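Local atomic coordinates of cytochrome P450 (Rhodococcus erythropolis, PDB entry 3WEC), a protein that hydroxylates the quinoline nitrogen of an aurachin precursor as a heme-dependent cytochrome P450 monooxygenase, an essential step that confers antibiotic activity on aurachin alkaloids. Residues A[268-279]-A[340-348]; A[179-187]-A[198-206]. All blocks are in the same frame, centred on the assembly; numbering follows the deposited sequence.

Interaction 1: A[268-279]-A[340-348]; sequences TFSRHADQFEQV and DTFSVTRPD
Phe342 sets its ring against Thr268, Phe269 and Gln275, which lie where helix 240-271 ends and helix 273-281 begins. The methyl CG2 of Thr268 sits almost exactly over the ring centre, 3.5 Å from the centroid of the Phe342 ring and 2° off its normal. This is a CH-pi contact. CG2 of Thr268 is anti to the backbone N, which brings the methyl over the ring, while OG1 is bonded to the carbonyl of Asn264. Phe269 stands across the ring, with planes at 73° and the centroids of the Phe269 and Phe342 rings 5.5 Å apart. It is an offset edge-to-face pair, in which Phe342 presents its edge to the Phe269 face. The imidazole of His272 lies with one face over CB of Phe342 and completes the aromatic cluster.

Gln275 runs past Phe342 in the opposite direction. Gln275 CG packs 3.6 Å from Phe342 CD1. The chain bends at chi2 and carries the amide on to the backbone of the 340-348 loop. There Gln275 OE1 accepts from Val344 N at 2.8 Å, nearly straight at 169°, with the donor above the carbonyl plane. Val344 also wedges its two methyls among apolar groups. Val344 CG1 meets Val279 CG2 at 3.5 Å, and CG2 comes to the edge of the Phe269 ring. Helix 286-296 packs on Phe342 through Glu292 and Val293, and Glu292 also holds Ser343 N and Arg346.

The loop is thus joined to the helix junction chiefly by the Phe342 ring, with Val344 packing beside it. The one hydrogen bond between the segments adds direction to a mainly apolar contact and satisfies the N-H of Val344.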
loop_
_atom_site.group_PDB
_atom_site.type_symbol
_atom_site.label_atom_id
_atom_site.label_comp_id
_atom_site.label_asym_id
_atom_site.label_seq_id
_atom_site.Cartn_x
_atom_site.Cartn_y
_atom_site.Cartn_z
ATOM N N THR A 268 -5.797 15.183 6.651
ATOM C CA THR A 268 -5.364 15.279 8.065
ATOM C C THR A 268 -4.784 16.654 8.470
ATOM O O THR A 268 -5.107 17.187 9.528
ATOM C CB THR A 268 -4.385 14.126 8.387
ATOM O OG1 THR A 268 -4.946 12.899 7.947
ATOM C CG2 THR A 268 -4.092 14.016 9.877
ATOM N N PHE A 269 -3.942 17.252 7.641
ATOM C CA PHE A 269 -3.510 18.630 7.941
ATOM C C PHE A 269 -4.607 19.698 7.764
ATOM O O PHE A 269 -4.505 20.784 8.329
ATOM C CB PHE A 269 -2.227 18.991 7.179
ATOM C CG PHE A 269 -0.996 18.288 7.696
ATOM C CD1 PHE A 269 -0.619 18.397 9.030
ATOM C CD2 PHE A 269 -0.208 17.533 6.855
ATOM C CE1 PHE A 269 0.509 17.756 9.511
ATOM C CE2 PHE A 269 0.925 16.883 7.333
ATOM C CZ PHE A 269 1.286 17.000 8.659
ATOM N N SER A 270 -5.657 19.387 7.010
ATOM C CA SER A 270 -6.834 20.247 6.879
ATOM C C SER A 270 -7.604 20.211 8.196
ATOM O O SER A 270 -8.030 21.242 8.734
ATOM C CB SER A 270 -7.740 19.762 5.742
ATOM O OG SER A 270 -8.817 20.666 5.498
ATOM N N ARG A 271 -7.755 19.005 8.723
ATOM C CA ARG A 271 -8.461 18.821 9.971
ATOM C C ARG A 271 -7.673 19.274 11.206
ATOM O O ARG A 271 -8.275 19.548 12.231
ATOM C CB ARG A 271 -8.891 17.367 10.085
ATOM C CG ARG A 271 -10.126 17.061 9.253
ATOM C CD ARG A 271 -10.258 15.563 9.098
ATOM N NE ARG A 271 -11.430 15.198 8.309
ATOM C CZ ARG A 271 -11.724 13.943 7.960
ATOM N NH1 ARG A 271 -10.933 12.940 8.332
ATOM N NH2 ARG A 271 -12.789 13.696 7.233
ATOM N N HIS A 272 -6.339 19.341 11.122
ATOM C CA HIS A 272 -5.502 19.724 12.294
ATOM C C HIS A 272 -4.463 20.760 11.930
ATOM O O HIS A 272 -3.262 20.452 11.851
ATOM C CB HIS A 272 -4.846 18.479 12.942
ATOM C CG HIS A 272 -5.820 17.324 13.216
ATOM N ND1 HIS A 272 -6.650 17.297 14.296
ATOM C CD2 HIS A 272 -6.073 16.156 12.501
ATOM C CE1 HIS A 272 -7.386 16.166 14.264
ATOM N NE2 HIS A 272 -7.026 15.467 13.167
ATOM N N ALA A 273 -4.905 22.005 11.729
ATOM C CA ALA A 273 -4.062 23.043 11.105
ATOM C C ALA A 273 -2.849 23.384 11.952
ATOM O O ALA A 273 -1.826 23.852 11.449
ATOM C CB ALA A 273 -4.871 24.297 10.800
ATOM N N ASP A 274 -2.986 23.137 13.249
ATOM C CA ASP A 274 -1.946 23.424 14.231
ATOM C C ASP A 274 -0.749 22.474 14.060
ATOM O O ASP A 274 0.388 22.895 14.238
ATOM C CB ASP A 274 -2.517 23.346 15.661
ATOM C CG ASP A 274 -3.084 21.962 15.994
ATOM O OD1 ASP A 274 -4.190 21.622 15.511
ATOM O OD2 ASP A 274 -2.414 21.198 16.728
ATOM N N GLN A 275 -1.018 21.208 13.722
ATOM C CA GLN A 275 0.030 20.186 13.559
ATOM C C GLN A 275 0.858 20.496 12.316
ATOM O O GLN A 275 2.063 20.219 12.255
ATOM C CB GLN A 275 -0.576 18.773 13.417
ATOM C CG GLN A 275 -1.300 18.223 14.639
ATOM C CD GLN A 275 -0.398 18.092 15.859
ATOM O OE1 GLN A 275 0.757 17.692 15.746
ATOM N NE2 GLN A 275 -0.926 18.438 17.037
ATOM N N PHE A 276 0.176 21.043 11.311
ATOM C CA PHE A 276 0.812 21.508 10.094
ATOM C C PHE A 276 1.704 22.692 10.420
ATOM O O PHE A 276 2.866 22.712 10.025
ATOM C CB PHE A 276 -0.238 21.888 9.046
ATOM C CG PHE A 276 0.351 22.339 7.740
ATOM C CD1 PHE A 276 1.069 21.450 6.933
ATOM C CD2 PHE A 276 0.208 23.658 7.323
ATOM C CE1 PHE A 276 1.617 21.867 5.733
ATOM C CE2 PHE A 276 0.755 24.074 6.119
ATOM C CZ PHE A 276 1.458 23.180 5.325
ATOM N N GLU A 277 1.152 23.660 11.163
ATOM C CA GLU A 277 1.904 24.824 11.620
ATOM C C GLU A 277 3.232 24.419 12.285
ATOM O O GLU A 277 4.288 25.004 11.988
ATOM C CB GLU A 277 1.044 25.712 12.540
ATOM C CG GLU A 277 0.435 26.906 11.816
ATOM C CD GLU A 277 -0.846 27.421 12.453
ATOM O OE1 GLU A 277 -0.880 27.645 13.690
ATOM O OE2 GLU A 277 -1.824 27.632 11.705
ATOM N N GLN A 278 3.171 23.396 13.143
ATOM C CA GLN A 278 4.351 22.772 13.761
ATOM C C GLN A 278 5.408 22.346 12.737
ATOM O O GLN A 278 6.595 22.603 12.940
ATOM C CB GLN A 278 3.938 21.536 14.569
ATOM C CG GLN A 278 2.884 21.791 15.635
ATOM C CD GLN A 278 3.478 22.016 17.013
ATOM O OE1 GLN A 278 4.220 22.978 17.251
ATOM N NE2 GLN A 278 3.142 21.126 17.939
ATOM N N VAL A 279 4.975 21.694 11.651
ATOM C CA VAL A 279 5.893 21.213 10.612
ATOM C C VAL A 279 6.630 22.365 9.881
ATOM O O VAL A 279 7.905 22.372 9.748
ATOM C CB VAL A 279 5.203 20.251 9.607
ATOM C CG1 VAL A 279 6.139 19.885 8.462
ATOM C CG2 VAL A 279 4.701 18.998 10.313
ATOM N N ASP A 340 -5.417 8.309 19.571
ATOM C CA ASP A 340 -6.468 8.917 18.752
ATOM C C ASP A 340 -6.161 10.394 18.442
ATOM O O ASP A 340 -6.897 11.042 17.680
ATOM C CB ASP A 340 -7.876 8.717 19.355
ATOM C CG ASP A 340 -8.461 7.319 19.061
ATOM O OD1 ASP A 340 -9.026 6.704 19.970
ATOM O OD2 ASP A 340 -8.368 6.807 17.932
ATOM N N THR A 341 -5.067 10.909 19.009
ATOM C CA THR A 341 -4.594 12.280 18.729
ATOM C C THR A 341 -3.525 12.248 17.656
ATOM O O THR A 341 -2.536 11.483 17.734
ATOM C CB THR A 341 -4.064 13.018 19.982
ATOM O OG1 THR A 341 -5.107 13.132 20.961
ATOM C CG2 THR A 341 -3.566 14.435 19.628
ATOM N N PHE A 342 -3.745 13.057 16.627
ATOM C CA PHE A 342 -2.762 13.206 15.598
ATOM C C PHE A 342 -1.766 14.222 16.119
ATOM O O PHE A 342 -2.108 15.395 16.330
ATOM C CB PHE A 342 -3.396 13.629 14.251
ATOM C CG PHE A 342 -2.376 13.922 13.151
ATOM C CD1 PHE A 342 -2.111 15.229 12.764
ATOM C CD2 PHE A 342 -1.702 12.891 12.497
ATOM C CE1 PHE A 342 -1.192 15.495 11.765
ATOM C CE2 PHE A 342 -0.804 13.153 11.475
ATOM C CZ PHE A 342 -0.536 14.462 11.122
ATOM N N SER A 343 -0.540 13.752 16.361
ATOM C CA SER A 343 0.535 14.627 16.838
ATOM C C SER A 343 1.822 14.358 16.067
ATOM O O SER A 343 2.344 13.252 16.089
ATOM C CB SER A 343 0.759 14.476 18.342
ATOM O OG SER A 343 1.926 15.175 18.755
ATOM N N VAL A 344 2.312 15.387 15.388
ATOM C CA VAL A 344 3.513 15.292 14.565
ATOM C C VAL A 344 4.754 15.465 15.439
ATOM O O VAL A 344 5.895 15.406 14.961
ATOM C CB VAL A 344 3.502 16.386 13.472
ATOM C CG1 VAL A 344 4.835 16.467 12.772
ATOM C CG2 VAL A 344 2.402 16.140 12.459
ATOM N N THR A 345 4.553 15.684 16.731
ATOM C CA THR A 345 5.715 15.830 17.599
ATOM C C THR A 345 6.033 14.588 18.436
ATOM O O THR A 345 6.985 14.595 19.201
ATOM C CB THR A 345 5.656 17.106 18.454
ATOM O OG1 THR A 345 4.401 17.161 19.132
ATOM C CG2 THR A 345 5.805 18.334 17.568
ATOM N N ARG A 346 5.250 13.526 18.268
ATOM C CA ARG A 346 5.548 12.218 18.865
ATOM C C ARG A 346 7.016 11.790 18.734
ATOM O O ARG A 346 7.490 11.504 17.629
ATOM C CB ARG A 346 4.664 11.138 18.245
ATOM C CG ARG A 346 3.438 10.812 19.062
ATOM C CD ARG A 346 2.553 9.829 18.315
ATOM N NE ARG A 346 1.129 10.099 18.539
ATOM C CZ ARG A 346 0.515 10.024 19.719
ATOM N NH1 ARG A 346 -0.787 10.273 19.804
ATOM N NH2 ARG A 346 1.192 9.686 20.807
ATOM N N PRO A 347 7.734 11.740 19.871
ATOM C CA PRO A 347 9.136 11.341 19.881
ATOM C C PRO A 347 9.242 9.820 20.029
ATOM O O PRO A 347 9.833 9.318 20.985
ATOM C CB PRO A 347 9.689 12.071 21.112
ATOM C CG PRO A 347 8.496 12.383 21.991
ATOM C CD PRO A 347 7.240 12.023 21.233
ATOM N N ASP A 348 8.690 9.104 19.057
ATOM C CA ASP A 348 8.227 7.734 19.271
ATOM C C ASP A 348 7.896 7.109 17.904
ATOM O O ASP A 348 8.778 6.518 17.244
ATOM C CB ASP A 348 6.990 7.781 20.212
ATOM C CG ASP A 348 6.370 6.402 20.507
ATOM O OD1 ASP A 348 6.264 5.539 19.609
ATOM O OD2 ASP A 348 5.933 6.206 21.659
#

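Interaction 2: A[179-187]-A[198-206]. With AUI (3-[(2E,6E,9R)-9-hydroxy-3,7,11-trimethyldodeca-2,6,10-trien-1-yl]-2-methylquinolin-4(1H)-one), chain C.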
loop_
_atom_site.group_PDB
_atom_site.type_symbol
_atom_site.label_atom_id
_atom_site.label_comp_id
_atom_site.label_asym_id
_atom_site.label_seq_id
_atom_site.Cartn_x
_atom_site.Cartn_y
_atom_site.Cartn_z
ATOM N N SER A 179 -0.330 1.945 -15.685
ATOM C CA SER A 179 -0.153 2.064 -14.201
ATOM C C SER A 179 -1.486 2.473 -13.613
ATOM O O SER A 179 -1.865 2.088 -12.523
ATOM C CB SER A 179 0.925 3.085 -13.854
ATOM O OG SER A 179 2.174 2.547 -14.228
ATOM N N ASN A 180 -2.239 3.171 -14.425
ATOM C CA ASN A 180 -3.561 3.546 -14.067
ATOM C C ASN A 180 -4.573 2.366 -13.997
ATOM O O ASN A 180 -5.326 2.250 -13.035
ATOM C CB ASN A 180 -3.977 4.572 -15.114
ATOM C CG ASN A 180 -5.240 5.234 -14.766
ATOM O OD1 ASN A 180 -5.236 6.261 -14.060
ATOM N ND2 ASN A 180 -6.347 4.685 -15.258
ATOM N N LEU A 181 -4.679 1.555 -15.064
ATOM C CA LEU A 181 -5.495 0.344 -15.062
ATOM C C LEU A 181 -5.021 -0.627 -13.953
ATOM O O LEU A 181 -5.818 -1.312 -13.299
ATOM C CB LEU A 181 -5.318 -0.357 -16.389
ATOM C CG LEU A 181 -6.127 0.160 -17.632
ATOM C CD1 LEU A 181 -7.391 0.835 -17.179
ATOM C CD2 LEU A 181 -5.267 1.018 -18.549
ATOM N N VAL A 182 -3.730 -0.754 -13.760
ATOM C CA VAL A 182 -3.357 -1.791 -12.772
ATOM C C VAL A 182 -3.530 -1.360 -11.329
ATOM O O VAL A 182 -3.708 -2.231 -10.497
ATOM C CB VAL A 182 -1.986 -2.465 -12.986
ATOM C CG1 VAL A 182 -1.972 -3.282 -14.279
ATOM C CG2 VAL A 182 -0.840 -1.479 -12.959
ATOM N N ALA A 183 -3.513 -0.051 -11.029
ATOM C CA ALA A 183 -3.460 0.427 -9.605
ATOM C C ALA A 183 -4.478 -0.240 -8.707
ATOM O O ALA A 183 -4.114 -0.553 -7.613
ATOM C CB ALA A 183 -3.575 1.944 -9.456
ATOM N N GLY A 184 -5.721 -0.487 -9.166
ATOM C CA GLY A 184 -6.786 -1.067 -8.271
ATOM C C GLY A 184 -6.696 -2.595 -8.035
ATOM O O GLY A 184 -7.422 -3.199 -7.208
ATOM N N VAL A 185 -5.780 -3.218 -8.751
ATOM C CA VAL A 185 -5.482 -4.621 -8.643
ATOM C C VAL A 185 -4.772 -4.914 -7.284
ATOM O O VAL A 185 -4.550 -6.050 -6.930
ATOM C CB VAL A 185 -4.671 -4.972 -9.928
ATOM C CG1 VAL A 185 -3.536 -5.986 -9.741
ATOM C CG2 VAL A 185 -5.625 -5.273 -11.100
ATOM N N LEU A 186 -4.529 -3.888 -6.486
ATOM C CA LEU A 186 -3.962 -4.081 -5.132
ATOM C C LEU A 186 -5.088 -4.464 -4.183
ATOM O O LEU A 186 -4.878 -5.119 -3.207
ATOM C CB LEU A 186 -3.338 -2.769 -4.580
ATOM C CG LEU A 186 -1.940 -2.741 -3.887
ATOM C CD1 LEU A 186 -1.687 -1.398 -3.221
ATOM C CD2 LEU A 186 -1.618 -3.954 -2.989
ATOM N N ASP A 187 -6.297 -4.012 -4.464
ATOM C CA ASP A 187 -7.358 -4.209 -3.504
ATOM C C ASP A 187 -8.404 -5.158 -4.087
ATOM O O ASP A 187 -8.461 -5.378 -5.314
ATOM C CB ASP A 187 -7.916 -2.837 -3.071
ATOM C CG ASP A 187 -8.633 -2.854 -1.694
ATOM O OD1 ASP A 187 -8.912 -3.918 -1.089
ATOM O OD2 ASP A 187 -8.993 -1.755 -1.229
ATOM N N ASP A 198 -11.983 -6.841 -17.612
ATOM C CA ASP A 198 -11.306 -7.087 -18.908
ATOM C C ASP A 198 -10.226 -6.059 -19.235
ATOM O O ASP A 198 -9.045 -6.424 -19.384
ATOM C CB ASP A 198 -12.328 -7.107 -20.074
ATOM C CG ASP A 198 -13.270 -8.291 -20.023
ATOM O OD1 ASP A 198 -14.016 -8.487 -21.015
ATOM O OD2 ASP A 198 -13.269 -9.039 -19.020
ATOM N N ARG A 199 -10.623 -4.782 -19.323
ATOM C CA ARG A 199 -9.691 -3.670 -19.562
ATOM C C ARG A 199 -8.443 -3.711 -18.641
ATOM O O ARG A 199 -7.326 -3.265 -18.991
ATOM C CB ARG A 199 -10.441 -2.418 -19.254
ATOM C CG ARG A 199 -9.991 -1.186 -19.975
ATOM C CD ARG A 199 -11.222 -0.753 -20.726
ATOM N NE ARG A 199 -11.387 0.682 -20.811
ATOM C CZ ARG A 199 -12.032 1.268 -21.833
ATOM N NH1 ARG A 199 -12.478 0.530 -22.829
ATOM N NH2 ARG A 199 -12.164 2.583 -21.889
ATOM N N ARG A 200 -8.647 -4.264 -17.461
ATOM C CA ARG A 200 -7.632 -4.259 -16.392
ATOM C C ARG A 200 -6.770 -5.487 -16.550
ATOM O O ARG A 200 -5.544 -5.449 -16.359
ATOM C CB ARG A 200 -8.377 -4.369 -15.082
ATOM C CG ARG A 200 -7.809 -3.638 -13.886
ATOM C CD ARG A 200 -8.724 -2.505 -13.521
ATOM N NE ARG A 200 -9.118 -2.580 -12.125
ATOM C CZ ARG A 200 -9.848 -1.669 -11.488
ATOM N NH1 ARG A 200 -10.276 -0.563 -12.067
ATOM N NH2 ARG A 200 -10.187 -1.894 -10.250
ATOM N N SER A 201 -7.432 -6.605 -16.830
ATOM C CA SER A 201 -6.790 -7.843 -17.289
ATOM C C SER A 201 -5.898 -7.669 -18.503
ATOM O O SER A 201 -4.803 -8.203 -18.544
ATOM C CB SER A 201 -7.854 -8.900 -17.631
ATOM O OG SER A 201 -7.950 -9.780 -16.528
ATOM N N ALA A 202 -6.367 -6.955 -19.514
ATOM C CA ALA A 202 -5.485 -6.708 -20.645
ATOM C C ALA A 202 -4.231 -6.004 -20.119
ATOM O O ALA A 202 -3.134 -6.276 -20.569
ATOM C CB ALA A 202 -6.166 -5.910 -21.739
ATOM N N ALA A 203 -4.366 -5.164 -19.105
ATOM C CA ALA A 203 -3.252 -4.320 -18.751
ATOM C C ALA A 203 -2.239 -5.083 -17.864
ATOM O O ALA A 203 -1.019 -4.799 -17.859
ATOM C CB ALA A 203 -3.784 -3.049 -18.117
ATOM N N ILE A 204 -2.732 -6.079 -17.138
ATOM C CA ILE A 204 -1.841 -6.998 -16.496
ATOM C C ILE A 204 -1.032 -7.745 -17.549
ATOM O O ILE A 204 0.201 -7.898 -17.396
ATOM C CB ILE A 204 -2.564 -7.962 -15.506
ATOM C CG1 ILE A 204 -3.125 -7.176 -14.301
ATOM C CG2 ILE A 204 -1.643 -9.116 -15.044
ATOM C CD1 ILE A 204 -4.216 -7.940 -13.568
ATOM N N GLU A 205 -1.701 -8.194 -18.606
ATOM C CA GLU A 205 -1.057 -9.030 -19.632
ATOM C C GLU A 205 -0.050 -8.232 -20.467
ATOM O O GLU A 205 1.114 -8.659 -20.609
ATOM C CB GLU A 205 -2.100 -9.728 -20.535
ATOM C CG GLU A 205 -3.080 -10.642 -19.789
ATOM C CD GLU A 205 -4.006 -11.442 -20.715
ATOM O OE1 GLU A 205 -3.834 -12.688 -20.770
ATOM O OE2 GLU A 205 -4.895 -10.850 -21.398
ATOM N N GLU A 206 -0.498 -7.074 -20.978
ATOM C CA GLU A 206 0.338 -6.180 -21.787
ATOM C C GLU A 206 1.572 -5.605 -21.069
ATOM O O GLU A 206 2.566 -5.323 -21.730
ATOM C CB GLU A 206 -0.492 -5.047 -22.405
ATOM C CG GLU A 206 -1.714 -5.547 -23.169
ATOM C CD GLU A 206 -2.607 -4.444 -23.751
ATOM O OE1 GLU A 206 -2.332 -3.250 -23.554
ATOM O OE2 GLU A 206 -3.601 -4.781 -24.425
HETATM O O13 AUI C . -0.214 -7.909 1.107
HETATM C C1 AUI C . 0.135 -6.774 0.707
HETATM C C4 AUI C . 1.097 -6.679 -0.407
HETATM C C5 AUI C . 1.591 -7.826 -1.020
HETATM C C6 AUI C . 2.485 -7.717 -2.085
HETATM C C7 AUI C . 2.834 -6.428 -2.511
HETATM C C8 AUI C . 2.355 -5.251 -1.933
HETATM C C9 AUI C . 1.467 -5.311 -0.871
HETATM N N10 AUI C . 0.949 -4.177 -0.305
HETATM C C3 AUI C . 0.079 -4.186 0.727
HETATM C C11 AUI C . -0.451 -2.888 1.317
HETATM C C2 AUI C . -0.381 -5.496 1.298
HETATM C C12 AUI C . -1.369 -5.518 2.433
HETATM C C14 AUI C . -2.714 -4.991 1.920
HETATM C C15 AUI C . -3.536 -5.293 0.880
HETATM C C26 AUI C . -3.294 -6.342 -0.188
HETATM C C16 AUI C . -4.777 -4.440 0.813
HETATM C C17 AUI C . -6.125 -5.145 0.957
HETATM C C18 AUI C . -6.052 -6.631 0.745
HETATM C C19 AUI C . -7.008 -7.530 1.070
HETATM C C27 AUI C . -8.353 -7.184 1.660
HETATM C C20 AUI C . -6.727 -8.977 0.755
HETATM C C21 AUI C . -5.936 -9.746 1.821
HETATM O O28 AUI C . -5.573 -10.981 1.218
HETATM C C22 AUI C . -4.631 -9.128 2.277
HETATM C C23 AUI C . -3.368 -9.477 1.904
HETATM C C24 AUI C . -2.255 -8.723 2.545
HETATM C C25 AUI C . -2.939 -10.535 0.899
#
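Arg200, on helix 194-216, reaches across to Leu181 and Gly184, and its chain is bent at chi2 and chi3. CB leads off along the flank of its helix. Arg200 CG then meets the backbone O of Leu181 at 3.1 Å, and Arg200 CG also touches Val185 CG2 at 3.9 Å. Arg200 CD lies equally near the Leu181 O, again 3.1 Å. NE is farther from that oxygen, and the pair is not a hydrogen bond. At the tip, Arg200 NH2 comes 4.0 Å from Gly184 CA, obliquely to the guanidinium plane. Pro87 and Ile192 also touch this side chain.

Farther along helix 194-216 the contact is apolar. Leu181 CB rests on Ala203 CB at 3.5 Å. Val182 CG1 lies beside Ala203 and meets Ile204 CG1 at 4.1 Å. Val185 and Ile204 point at each other tip to tip, Val185 CG2 to Ile204 CD1, 3.9 Å apart.

Leu186 and Asp187, which follow Val185, face the ligand. Leu186 CD2 lies 3.7 Å from AUI N10, the quinolone nitrogen. Asp187 is held by the backbone N-H groups of Gly398 and Leu399, and its OD1 comes close to C17 of the AUI side chain.

The two helices are those usually called F and G in P450s. Their packing here relies on aliphatic side chains, the Ala203 methyl and the methylenes of Arg200. Contacts of this kind set the spacing of the segments but put few directional constraints on them.

Overall arrangement
The two contacts lie on opposite sides of the chain's centre. Their centres are about 35 Å apart, and their nearest atoms are about 18 Å apart, so they do not touch. Interaction 2 closes in sequence before interaction 1 opens. Helix 240-271 links them: its Thr251, Val252 and Gln255 touch segment 179-187, and its last turn carries Thr268 and Phe269 of interaction 1. Both contacts stand off from the heme, with side chains of Val182 and Thr268 about 12 and 13 Å from it. Interaction 2 adjoins the substrate pocket: Leu186 and Asp187 touch AUI, and Lys66 hydrogen-bonds it. Interaction 1 is structural packing away from the annotated sites.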